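Local coordinates for monooxygenase (Agrobacterium tumefaciens, PDB 2I7G), which probably oxidises an organic substrate with molecular oxygen and reduced flavin, as luciferase-like monooxygenases of the TIM-barrel type do, at residues 45-50 against 75-80; 53-58 against 66-71; 255-260 against 283-288; 294-299 against 306-311. All blocks are in the same frame, centred on the assembly; numbering follows the deposited sequence.

Interaction 1 (45-50 against 75-80)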
# COMPACT_ATOMS: atom_id res chain seq x y z
N ALA B 45 10.29 -12.33 -1.51
CA ALA B 45 11.24 -11.20 -1.49
C ALA B 45 11.96 -11.13 -2.86
O ALA B 45 12.01 -10.07 -3.49
CB ALA B 45 12.25 -11.35 -0.31
N ARG B 46 12.45 -12.26 -3.33
CA ARG B 46 13.13 -12.29 -4.63
C ARG B 46 12.16 -11.95 -5.76
O ARG B 46 12.50 -11.21 -6.68
CB ARG B 46 13.74 -13.66 -4.88
CG ARG B 46 14.63 -13.77 -6.12
CD ARG B 46 15.09 -15.23 -6.31
NE ARG B 46 15.23 -15.91 -5.02
CZ ARG B 46 14.52 -16.96 -4.62
NH1 ARG B 46 13.62 -17.49 -5.42
NH2 ARG B 46 14.71 -17.47 -3.41
N ARG B 47 10.94 -12.50 -5.71
CA ARG B 47 9.98 -12.18 -6.77
C ARG B 47 9.69 -10.67 -6.85
O ARG B 47 9.62 -10.09 -7.95
CB ARG B 47 8.67 -12.97 -6.63
CG ARG B 47 7.72 -12.73 -7.82
CD ARG B 47 8.30 -13.29 -9.17
NE ARG B 47 7.52 -12.98 -10.39
CZ ARG B 47 7.64 -11.85 -11.10
NH1 ARG B 47 8.49 -10.88 -10.72
NH2 ARG B 47 6.93 -11.66 -12.22
N LEU B 48 9.56 -10.02 -5.69
CA LEU B 48 9.22 -8.59 -5.71
C LEU B 48 10.44 -7.74 -6.17
O LEU B 48 10.27 -6.74 -6.84
CB LEU B 48 8.70 -8.15 -4.35
CG LEU B 48 7.28 -8.66 -4.06
CD1 LEU B 48 6.85 -8.05 -2.72
CD2 LEU B 48 6.28 -8.21 -5.18
N ARG B 49 11.64 -8.14 -5.78
CA ARG B 49 12.84 -7.48 -6.29
C ARG B 49 12.87 -7.58 -7.83
O ARG B 49 13.04 -6.57 -8.53
CB ARG B 49 14.12 -8.05 -5.66
CG ARG B 49 15.39 -7.73 -6.48
CD ARG B 49 16.70 -7.93 -5.74
NE ARG B 49 16.88 -9.28 -5.20
CZ ARG B 49 17.03 -10.38 -5.92
NH1 ARG B 49 17.01 -10.33 -7.25
NH2 ARG B 49 17.20 -11.55 -5.30
N GLU B 50 12.64 -8.79 -8.34
CA GLU B 50 12.59 -9.00 -9.80
C GLU B 50 11.47 -8.18 -10.46
O GLU B 50 11.68 -7.56 -11.53
CB GLU B 50 12.44 -10.50 -10.08
CG GLU B 50 13.73 -11.25 -9.95
CD GLU B 50 13.52 -12.78 -9.94
OE1 GLU B 50 12.35 -13.27 -9.92
OE2 GLU B 50 14.56 -13.46 -9.86
N ASP B 75 0.69 -19.29 -4.87
CA ASP B 75 1.55 -19.13 -6.03
C ASP B 75 1.56 -17.72 -6.63
O ASP B 75 2.04 -17.54 -7.76
CB ASP B 75 1.23 -20.16 -7.11
CG ASP B 75 -0.24 -20.17 -7.51
OD1 ASP B 75 -1.10 -19.66 -6.78
OD2 ASP B 75 -0.56 -20.76 -8.57
N TYR B 76 1.08 -16.73 -5.87
CA TYR B 76 1.15 -15.32 -6.33
C TYR B 76 1.56 -14.45 -5.15
O TYR B 76 1.09 -14.69 -4.03
CB TYR B 76 -0.20 -14.83 -6.79
CG TYR B 76 -0.72 -15.52 -8.03
CD1 TYR B 76 -0.12 -15.31 -9.28
CD2 TYR B 76 -1.83 -16.35 -7.95
CE1 TYR B 76 -0.61 -15.95 -10.43
CE2 TYR B 76 -2.34 -16.99 -9.10
CZ TYR B 76 -1.73 -16.77 -10.32
OH TYR B 76 -2.24 -17.39 -11.46
N VAL B 77 2.46 -13.51 -5.38
CA VAL B 77 2.95 -12.70 -4.29
C VAL B 77 2.17 -11.38 -4.12
O VAL B 77 2.29 -10.72 -3.08
CB VAL B 77 4.49 -12.46 -4.42
CG1 VAL B 77 4.85 -11.60 -5.62
CG2 VAL B 77 5.10 -11.81 -3.16
N VAL B 78 1.36 -11.01 -5.11
CA VAL B 78 0.66 -9.69 -5.07
C VAL B 78 -0.81 -9.89 -4.69
O VAL B 78 -1.67 -10.12 -5.54
CB VAL B 78 0.82 -8.90 -6.37
CG1 VAL B 78 0.03 -7.55 -6.29
CG2 VAL B 78 2.37 -8.63 -6.61
N SER B 79 -1.08 -9.80 -3.40
CA SER B 79 -2.46 -9.72 -2.91
C SER B 79 -2.83 -8.26 -2.69
O SER B 79 -4.00 -7.94 -2.46
CB SER B 79 -2.64 -10.48 -1.61
OG SER B 79 -1.82 -9.90 -0.58
N SER B 80 -1.83 -7.37 -2.75
CA SER B 80 -2.08 -5.93 -2.54
C SER B 80 -1.35 -5.12 -3.61
O SER B 80 -0.23 -4.64 -3.36
CB SER B 80 -1.70 -5.51 -1.11
OG SER B 80 -2.01 -4.15 -0.87
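The guanidinium of Arg47, the flat group among the touching residues, takes no part in the contact with Val77; CG and CB of the arginine do the touching, while NH1 forms a salt bridge with Glu54 further along the same helix. The contact joins two parts of a TIM barrel: the N-terminal half of the outer helix 40-60 and the loop that leaves strand 65-68 on the way to helix 81-89. Val77 carries most of the contact on the loop side. Its CG1 sits between the backbone N and the carbonyl carbon (chi1 68°), which aims one methyl at the helix and lets it meet two residues at once, with Arg47 CG 3.8 Å from Val77 CG1 and Leu48 CD2 3.7 Å from the same methyl. The other branch also reaches the leucine, Val77 CG2 lying 3.9 Å from Leu48 CG, so both methyls of the valine are engaged by one side chain. Beyond CG the arginine chain bends at chi2 (66°), carrying the charged group away from this apolar patch after its first methylenes have packed there. All four touching residues are buried, and the second subunit contributes to the burial: Leu121 of that neighbouring subunit packs on both Leu48 and Val77, placing the contact at the dimer interface. On the loop, the backbones of Val77 and Val78 are bonded to Ala30 and His71 respectively. Past Val77, the same Leu48 methyl makes a looser touch with the next residue, Leu48 CD2 to Val78 CG2 at 4.2 Å.

Interaction 2 (53-58 against 66-71)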
# COMPACT_ATOMS: atom_id res chain seq x y z
N GLU B 53 12.44 -4.63 -10.82
CA GLU B 53 13.36 -4.52 -11.96
C GLU B 53 12.60 -4.52 -13.30
O GLU B 53 12.97 -3.76 -14.20
CB GLU B 53 14.39 -5.63 -11.93
CG GLU B 53 15.42 -5.48 -10.79
CD GLU B 53 16.42 -6.64 -10.78
OE1 GLU B 53 16.32 -7.54 -11.67
OE2 GLU B 53 17.34 -6.64 -9.91
N GLU B 54 11.58 -5.36 -13.43
CA GLU B 54 10.71 -5.38 -14.63
C GLU B 54 10.10 -4.01 -14.85
O GLU B 54 10.10 -3.52 -15.97
CB GLU B 54 9.53 -6.38 -14.53
CG GLU B 54 9.92 -7.85 -14.40
CD GLU B 54 8.68 -8.76 -14.14
OE1 GLU B 54 8.81 -9.69 -13.30
OE2 GLU B 54 7.60 -8.52 -14.77
N ILE B 55 9.50 -3.45 -13.79
CA ILE B 55 8.76 -2.16 -13.92
C ILE B 55 9.73 -1.03 -14.25
O ILE B 55 9.46 -0.20 -15.12
CB ILE B 55 7.95 -1.86 -12.62
CG1 ILE B 55 6.91 -2.96 -12.41
CG2 ILE B 55 7.21 -0.52 -12.77
CD1 ILE B 55 6.28 -2.98 -10.97
N GLU B 56 10.88 -1.01 -13.58
CA GLU B 56 11.86 0.04 -13.85
C GLU B 56 12.36 -0.03 -15.30
O GLU B 56 12.50 1.01 -15.96
CB GLU B 56 13.02 -0.03 -12.88
CG GLU B 56 12.68 0.25 -11.41
CD GLU B 56 13.64 -0.47 -10.48
OE1 GLU B 56 14.71 -0.91 -10.97
OE2 GLU B 56 13.35 -0.61 -9.27
N LEU B 57 12.61 -1.25 -15.79
CA LEU B 57 13.05 -1.40 -17.17
C LEU B 57 11.98 -0.92 -18.13
O LEU B 57 12.30 -0.21 -19.07
CB LEU B 57 13.45 -2.85 -17.47
CG LEU B 57 13.96 -3.03 -18.92
CD1 LEU B 57 15.18 -2.13 -19.19
CD2 LEU B 57 14.28 -4.51 -19.19
N ALA B 58 10.73 -1.34 -17.89
CA ALA B 58 9.59 -0.94 -18.72
C ALA B 58 9.50 0.58 -18.79
O ALA B 58 9.30 1.15 -19.87
CB ALA B 58 8.30 -1.53 -18.19
N PHE B 66 2.06 -0.15 -16.77
CA PHE B 66 2.36 -1.43 -16.14
C PHE B 66 1.26 -1.75 -15.11
O PHE B 66 0.97 -0.90 -14.22
CB PHE B 66 3.75 -1.37 -15.48
CG PHE B 66 4.40 -2.75 -15.26
CD1 PHE B 66 5.56 -3.10 -15.99
CD2 PHE B 66 3.86 -3.65 -14.37
CE1 PHE B 66 6.17 -4.34 -15.83
CE2 PHE B 66 4.44 -4.93 -14.18
CZ PHE B 66 5.62 -5.28 -14.92
N GLY B 67 0.69 -2.94 -15.25
CA GLY B 67 -0.39 -3.42 -14.33
C GLY B 67 0.00 -4.58 -13.44
O GLY B 67 0.76 -5.49 -13.86
N LEU B 68 -0.53 -4.60 -12.20
CA LEU B 68 -0.29 -5.73 -11.28
C LEU B 68 -1.67 -6.22 -10.80
O LEU B 68 -2.52 -5.39 -10.38
CB LEU B 68 0.48 -5.29 -10.05
CG LEU B 68 1.82 -4.63 -10.31
CD1 LEU B 68 2.44 -4.30 -8.94
CD2 LEU B 68 2.79 -5.60 -11.04
N GLY B 69 -1.88 -7.53 -10.90
CA GLY B 69 -3.16 -8.12 -10.51
C GLY B 69 -3.18 -8.61 -9.09
O GLY B 69 -2.14 -8.97 -8.51
N GLU B 70 -4.37 -8.60 -8.50
CA GLU B 70 -4.58 -9.06 -7.12
C GLU B 70 -4.96 -10.54 -7.10
O GLU B 70 -5.94 -10.92 -7.75
CB GLU B 70 -5.75 -8.27 -6.51
CG GLU B 70 -6.12 -8.69 -5.07
CD GLU B 70 -7.41 -8.03 -4.54
OE1 GLU B 70 -7.98 -7.12 -5.22
OE2 GLU B 70 -7.84 -8.45 -3.44
N HIS B 71 -4.22 -11.34 -6.35
CA HIS B 71 -4.56 -12.76 -6.10
C HIS B 71 -4.33 -13.15 -4.64
O HIS B 71 -3.60 -12.47 -3.94
CB HIS B 71 -3.76 -13.69 -7.03
CG HIS B 71 -4.17 -13.53 -8.46
ND1 HIS B 71 -5.10 -14.36 -9.08
CD2 HIS B 71 -3.83 -12.60 -9.37
CE1 HIS B 71 -5.30 -13.93 -10.32
NE2 HIS B 71 -4.54 -12.87 -10.52
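Phe66 swings its ring toward the helix because CG stands opposite the backbone N (chi1 -158°), and Ile55 offers CG1 to it by turning that branch opposite its own carbonyl carbon (chi1 -62°). The two meet as a CH-pi contact over the middle of the ring: Ile55 CG1 is 3.5 Å from the centroid of the Phe66 ring and only 5° off its normal. Two further helix residues reach the rim of the same ring, near its plane. Ala58 CB lies 3.8 Å from Phe66 CD1, and Glu54 OE2 lies 3.8 Å from Phe66 CZ, where the slightly positive ring hydrogens would probably suit a carboxylate oxygen. The other oxygen of that group, OE1, is held by a salt bridge to Arg47, two turns back along the helix. Ile55 CD1 goes on more loosely to Leu68 CD2, at 4.4 Å. Leu26 and Thr28 of strand 23-28 also touch Phe66, which is buried. Helix 53-58 and strand 66-68 run nearly antiparallel, as expected where the helix of a beta-alpha-beta unit, here strand 23-28, helix 40-60 and strand 65-68, packs on the outside of a TIM barrel.

Interaction 3 (255-260 against 283-288). With SO4 (sulfate ion), chain F.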
# COMPACT_ATOMS: atom_id res chain seq x y z
N ASN B 255 -6.31 -7.03 -23.34
CA ASN B 255 -5.35 -7.58 -22.39
C ASN B 255 -5.09 -9.02 -22.86
O ASN B 255 -6.00 -9.82 -22.88
CB ASN B 255 -5.98 -7.65 -21.00
CG ASN B 255 -6.24 -6.28 -20.38
OD1 ASN B 255 -6.01 -5.24 -20.98
ND2 ASN B 255 -6.76 -6.31 -19.15
N VAL B 256 -3.86 -9.31 -23.25
CA VAL B 256 -3.55 -10.57 -23.89
C VAL B 256 -2.31 -11.22 -23.24
O VAL B 256 -1.48 -10.53 -22.61
CB VAL B 256 -3.27 -10.37 -25.42
CG1 VAL B 256 -4.42 -9.62 -26.06
CG2 VAL B 256 -1.94 -9.61 -25.68
N HIS B 257 -2.18 -12.52 -23.47
CA HIS B 257 -0.98 -13.24 -23.07
C HIS B 257 -0.04 -13.33 -24.24
O HIS B 257 -0.48 -13.36 -25.40
CB HIS B 257 -1.34 -14.63 -22.56
CG HIS B 257 -2.18 -14.59 -21.32
ND1 HIS B 257 -3.50 -14.98 -21.30
CD2 HIS B 257 -1.91 -14.13 -20.07
CE1 HIS B 257 -4.00 -14.80 -20.09
NE2 HIS B 257 -3.05 -14.31 -19.32
N GLY B 258 1.25 -13.42 -23.95
CA GLY B 258 2.22 -13.60 -25.03
C GLY B 258 3.65 -13.44 -24.57
O GLY B 258 3.95 -13.46 -23.36
N PHE B 259 4.56 -13.33 -25.53
CA PHE B 259 5.97 -13.24 -25.16
C PHE B 259 6.77 -12.78 -26.38
O PHE B 259 6.42 -13.12 -27.51
CB PHE B 259 6.47 -14.60 -24.66
CG PHE B 259 7.89 -14.60 -24.17
CD1 PHE B 259 8.32 -13.70 -23.17
CD2 PHE B 259 8.81 -15.49 -24.72
CE1 PHE B 259 9.66 -13.70 -22.74
CE2 PHE B 259 10.17 -15.50 -24.27
CZ PHE B 259 10.58 -14.59 -23.31
N ILE B 260 7.79 -11.96 -26.13
CA ILE B 260 8.66 -11.47 -27.22
C ILE B 260 10.09 -11.97 -26.97
O ILE B 260 10.59 -11.91 -25.83
CB ILE B 260 8.62 -9.92 -27.28
CG1 ILE B 260 7.18 -9.41 -27.55
CG2 ILE B 260 9.61 -9.40 -28.32
CD1 ILE B 260 6.90 -8.02 -27.03
N GLY B 283 -2.85 -22.86 -21.13
CA GLY B 283 -3.65 -23.87 -21.83
C GLY B 283 -4.90 -24.25 -21.05
O GLY B 283 -5.98 -24.44 -21.64
N ARG B 284 -4.74 -24.34 -19.73
CA ARG B 284 -5.79 -24.84 -18.86
C ARG B 284 -7.07 -24.01 -19.04
O ARG B 284 -8.16 -24.56 -19.27
CB ARG B 284 -5.31 -24.82 -17.40
CG ARG B 284 -5.53 -26.11 -16.62
CD ARG B 284 -4.54 -27.24 -17.02
NE ARG B 284 -4.82 -27.83 -18.33
CZ ARG B 284 -5.93 -28.51 -18.64
NH1 ARG B 284 -6.89 -28.68 -17.73
NH2 ARG B 284 -6.10 -29.01 -19.86
N GLU B 285 -6.93 -22.69 -18.99
CA GLU B 285 -8.09 -21.79 -19.10
C GLU B 285 -8.72 -21.75 -20.50
O GLU B 285 -9.89 -21.39 -20.65
CB GLU B 285 -7.72 -20.38 -18.63
CG GLU B 285 -6.73 -19.62 -19.51
CD GLU B 285 -6.24 -18.33 -18.85
OE1 GLU B 285 -6.82 -17.93 -17.80
OE2 GLU B 285 -5.29 -17.71 -19.36
N ARG B 286 -7.92 -22.11 -21.51
CA ARG B 286 -8.38 -22.16 -22.90
C ARG B 286 -8.94 -23.54 -23.25
O ARG B 286 -9.41 -23.75 -24.37
CB ARG B 286 -7.21 -21.82 -23.83
CG ARG B 286 -6.78 -20.36 -23.72
CD ARG B 286 -5.38 -20.12 -24.31
NE ARG B 286 -5.08 -18.68 -24.37
CZ ARG B 286 -4.89 -17.89 -23.30
NH1 ARG B 286 -4.89 -18.40 -22.05
NH2 ARG B 286 -4.67 -16.59 -23.49
N GLY B 287 -8.86 -24.48 -22.31
CA GLY B 287 -9.42 -25.84 -22.55
C GLY B 287 -8.48 -26.85 -23.20
O GLY B 287 -8.93 -27.88 -23.76
N TRP B 288 -7.17 -26.60 -23.14
CA TRP B 288 -6.21 -27.61 -23.58
C TRP B 288 -5.03 -27.84 -22.64
O TRP B 288 -4.70 -26.99 -21.78
CB TRP B 288 -5.78 -27.40 -25.05
CG TRP B 288 -5.46 -25.95 -25.42
CD1 TRP B 288 -6.34 -25.02 -25.95
CD2 TRP B 288 -4.19 -25.28 -25.32
NE1 TRP B 288 -5.69 -23.83 -26.19
CE2 TRP B 288 -4.38 -23.95 -25.79
CE3 TRP B 288 -2.91 -25.66 -24.87
CZ2 TRP B 288 -3.32 -23.00 -25.83
CZ3 TRP B 288 -1.88 -24.73 -24.91
CH2 TRP B 288 -2.09 -23.41 -25.39
S SO4 F . -6.79 -21.25 -27.76
O1 SO4 F . -7.51 -20.79 -26.59
O2 SO4 F . -6.94 -20.25 -28.79
O3 SO4 F . -5.39 -21.41 -27.44
O4 SO4 F . -7.37 -22.48 -28.25
O HOH W 1 -4.22 -13.96 -24.87
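Barrel strand 252-260 is tied to the last turn of helix 279-286 by a polar contact in which His257 receives a hydrogen bond from Arg286. Arg286 NH2 lies 3.0 Å from His257 ND1 with an N-H...N angle of 158°, and the donor comes in at the ring edge, close to the imidazole plane. The guanidinium nevertheless stands 65° from that plane, so the groups meet edge to edge without stacking. A water reinforces the link, accepting from His257 N at 2.9 Å and, weakly, from Arg286 NH2. Arg286 reaches this place through a chain extended from CG to NE, and several partners fix the rotation of its end: Asn305 OD1 bonds to NE, and the carbonyl of Ile282 to NH1. Glu285 OE2 also accepts from Arg286 NH1, at 2.8 Å on the anti side of the carboxylate, and approaches His257 CE1 to 3.3 Å; both are less certain because Glu285 was modelled in two conformers. Just beyond the arginine the helix ends in a Schellman motif: Gly287 takes positive phi, Trp288 N bonds to Gly283 O at 2.9 Å and Gly287 N to Arg284 O at 3.1 Å. The reversal brings the Trp288 indole back across Gly283 CA, which lies over one face toward the rim. At the indole edge sits a sulfate, probably from the crystallisation liquor, whose O3 accepts a bent bond from Trp288 NE1 (2.7 Å, 133°). The amide N of Gly224 holds the same ion.

Interaction 4 (294-299 against 306-311)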
# COMPACT_ATOMS: atom_id res chain seq x y z
N ALA B 294 -0.46 -28.71 -30.88
CA ALA B 294 -1.37 -28.29 -31.95
C ALA B 294 -2.16 -27.03 -31.53
O ALA B 294 -2.26 -26.07 -32.31
CB ALA B 294 -2.32 -29.43 -32.34
N HIS B 295 -2.70 -27.04 -30.31
CA HIS B 295 -3.47 -25.89 -29.84
C HIS B 295 -2.60 -24.65 -29.57
O HIS B 295 -2.99 -23.53 -29.94
CB HIS B 295 -4.30 -26.26 -28.62
CG HIS B 295 -5.67 -26.75 -28.97
ND1 HIS B 295 -5.91 -28.01 -29.48
CD2 HIS B 295 -6.88 -26.14 -28.90
CE1 HIS B 295 -7.21 -28.16 -29.68
NE2 HIS B 295 -7.82 -27.04 -29.34
N PHE B 296 -1.44 -24.84 -28.95
CA PHE B 296 -0.53 -23.73 -28.69
C PHE B 296 -0.09 -23.11 -30.03
O PHE B 296 -0.04 -21.88 -30.17
CB PHE B 296 0.68 -24.23 -27.91
CG PHE B 296 1.81 -23.23 -27.80
CD1 PHE B 296 1.67 -22.06 -27.06
CD2 PHE B 296 3.03 -23.50 -28.43
CE1 PHE B 296 2.73 -21.15 -26.94
CE2 PHE B 296 4.10 -22.60 -28.30
CZ PHE B 296 3.96 -21.44 -27.56
N ASP B 297 0.22 -23.96 -31.00
CA ASP B 297 0.70 -23.46 -32.28
C ASP B 297 -0.39 -22.69 -32.98
O ASP B 297 -0.11 -21.66 -33.59
CB ASP B 297 1.21 -24.59 -33.17
CG ASP B 297 2.65 -25.00 -32.85
OD1 ASP B 297 3.35 -24.35 -32.05
OD2 ASP B 297 3.08 -26.02 -33.45
N ALA B 298 -1.62 -23.19 -32.91
CA ALA B 298 -2.76 -22.48 -33.47
C ALA B 298 -2.99 -21.14 -32.73
O ALA B 298 -3.27 -20.10 -33.34
CB ALA B 298 -4.01 -23.37 -33.39
N ALA B 299 -2.82 -21.16 -31.42
CA ALA B 299 -3.07 -19.99 -30.57
C ALA B 299 -2.08 -18.85 -30.87
O ALA B 299 -2.42 -17.67 -30.77
CB ALA B 299 -2.97 -20.39 -29.09
N LEU B 306 -2.68 -15.62 -28.69
CA LEU B 306 -1.36 -15.43 -28.06
C LEU B 306 -0.48 -14.53 -28.94
O LEU B 306 -0.26 -14.84 -30.13
CB LEU B 306 -0.65 -16.77 -27.86
CG LEU B 306 -1.32 -17.73 -26.85
CD1 LEU B 306 -0.47 -19.02 -26.70
CD2 LEU B 306 -1.46 -17.02 -25.48
N PHE B 307 -0.02 -13.41 -28.36
CA PHE B 307 0.78 -12.40 -29.08
C PHE B 307 2.24 -12.76 -28.82
O PHE B 307 2.85 -12.34 -27.81
CB PHE B 307 0.39 -10.99 -28.60
CG PHE B 307 -0.88 -10.51 -29.22
CD1 PHE B 307 -0.89 -9.43 -30.10
CD2 PHE B 307 -2.09 -11.16 -28.91
CE1 PHE B 307 -2.08 -9.02 -30.67
CE2 PHE B 307 -3.30 -10.76 -29.50
CZ PHE B 307 -3.28 -9.69 -30.38
N LEU B 308 2.79 -13.58 -29.72
CA LEU B 308 4.06 -14.26 -29.40
C LEU B 308 4.99 -14.38 -30.62
O LEU B 308 4.57 -14.84 -31.69
CB LEU B 308 3.76 -15.64 -28.86
CG LEU B 308 4.95 -16.42 -28.33
CD1 LEU B 308 4.53 -17.24 -27.15
CD2 LEU B 308 5.57 -17.32 -29.45
N GLY B 309 6.26 -14.04 -30.42
CA GLY B 309 7.24 -14.21 -31.50
C GLY B 309 8.36 -13.20 -31.44
O GLY B 309 8.55 -12.50 -30.42
N GLU B 310 9.11 -13.12 -32.55
CA GLU B 310 10.13 -12.07 -32.67
C GLU B 310 9.43 -10.68 -32.73
O GLU B 310 8.20 -10.60 -32.92
CB GLU B 310 11.00 -12.27 -33.93
CG GLU B 310 10.22 -12.11 -35.23
CD GLU B 310 11.14 -12.12 -36.47
OE1 GLU B 310 12.28 -12.63 -36.35
OE2 GLU B 310 10.71 -11.63 -37.54
N PRO B 311 10.19 -9.59 -32.51
CA PRO B 311 9.51 -8.28 -32.42
C PRO B 311 8.63 -7.88 -33.62
O PRO B 311 7.51 -7.38 -33.42
CB PRO B 311 10.66 -7.30 -32.14
CG PRO B 311 11.66 -8.14 -31.41
CD PRO B 311 11.63 -9.47 -32.19
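Leu306 reaches into the angle between Phe296 and Ala299, two residues one turn apart on the face that helix 294-299 presents to this segment. Its CG stands opposite the carbonyl carbon (chi1 -66°); with the chain extended through chi2 to CD1, this brings CD1 to both at once: Leu306 CD1 lies 3.7 Å from Ala299 CB and 3.7 Å from Phe296 CD1. The phenyl comes within range because Phe296 CG is turned opposite its backbone N (chi1 170°), so the ring reaches past the helix toward the strand. There it crosses the leucine at about a right angle, presenting neither a clean face nor a clean edge to the methyl. Its far end makes a looser touch, Phe296 CZ to Leu308 CD1 at 4.3 Å, and Tyr272 stacks on the ring. Strand 307-309 is a short parallel addition to the TIM barrel, paired with the barrel strand 252-260 after three intervening helices, of which helix 293-300 is the last. The backbone joins helix and strand as well: Leu306 N donates to Ala299 O at 2.9 Å. This donor sits 41° above the plane of the carbonyl, away from its lone-pair directions, though the N-H itself points well at the oxygen. Leu306 also packs on His257 and Arg286, while Leu308 rests on Ala267, Ala268 and Phe271 of helix 264-272. The Ala299 side chain has a second neighbour, a bound sulfate about 3 Å away between nearest atoms.

How the interactions relate
From the N terminus, interaction 1 closes a loop between helix 40-60 and the segment after strand 65-68, and interaction 2 falls wholly within that span, pinning a later part of the helix to the strand itself. The Arg47-Glu54 salt bridge and the backbone bond between His71 and Val78 couple the pair. Well over a hundred residues later, interaction 3 ties strand 252-260 to the end of the second helix after it, helix 279-286, and interaction 4 follows in series, closing a short loop from helix 293-300 to strand 307-309. These two touch through parallel strand bonds of Phe307 with His257 and Phe259. Interactions 2, 3 and 4 all reach the barrel sheet.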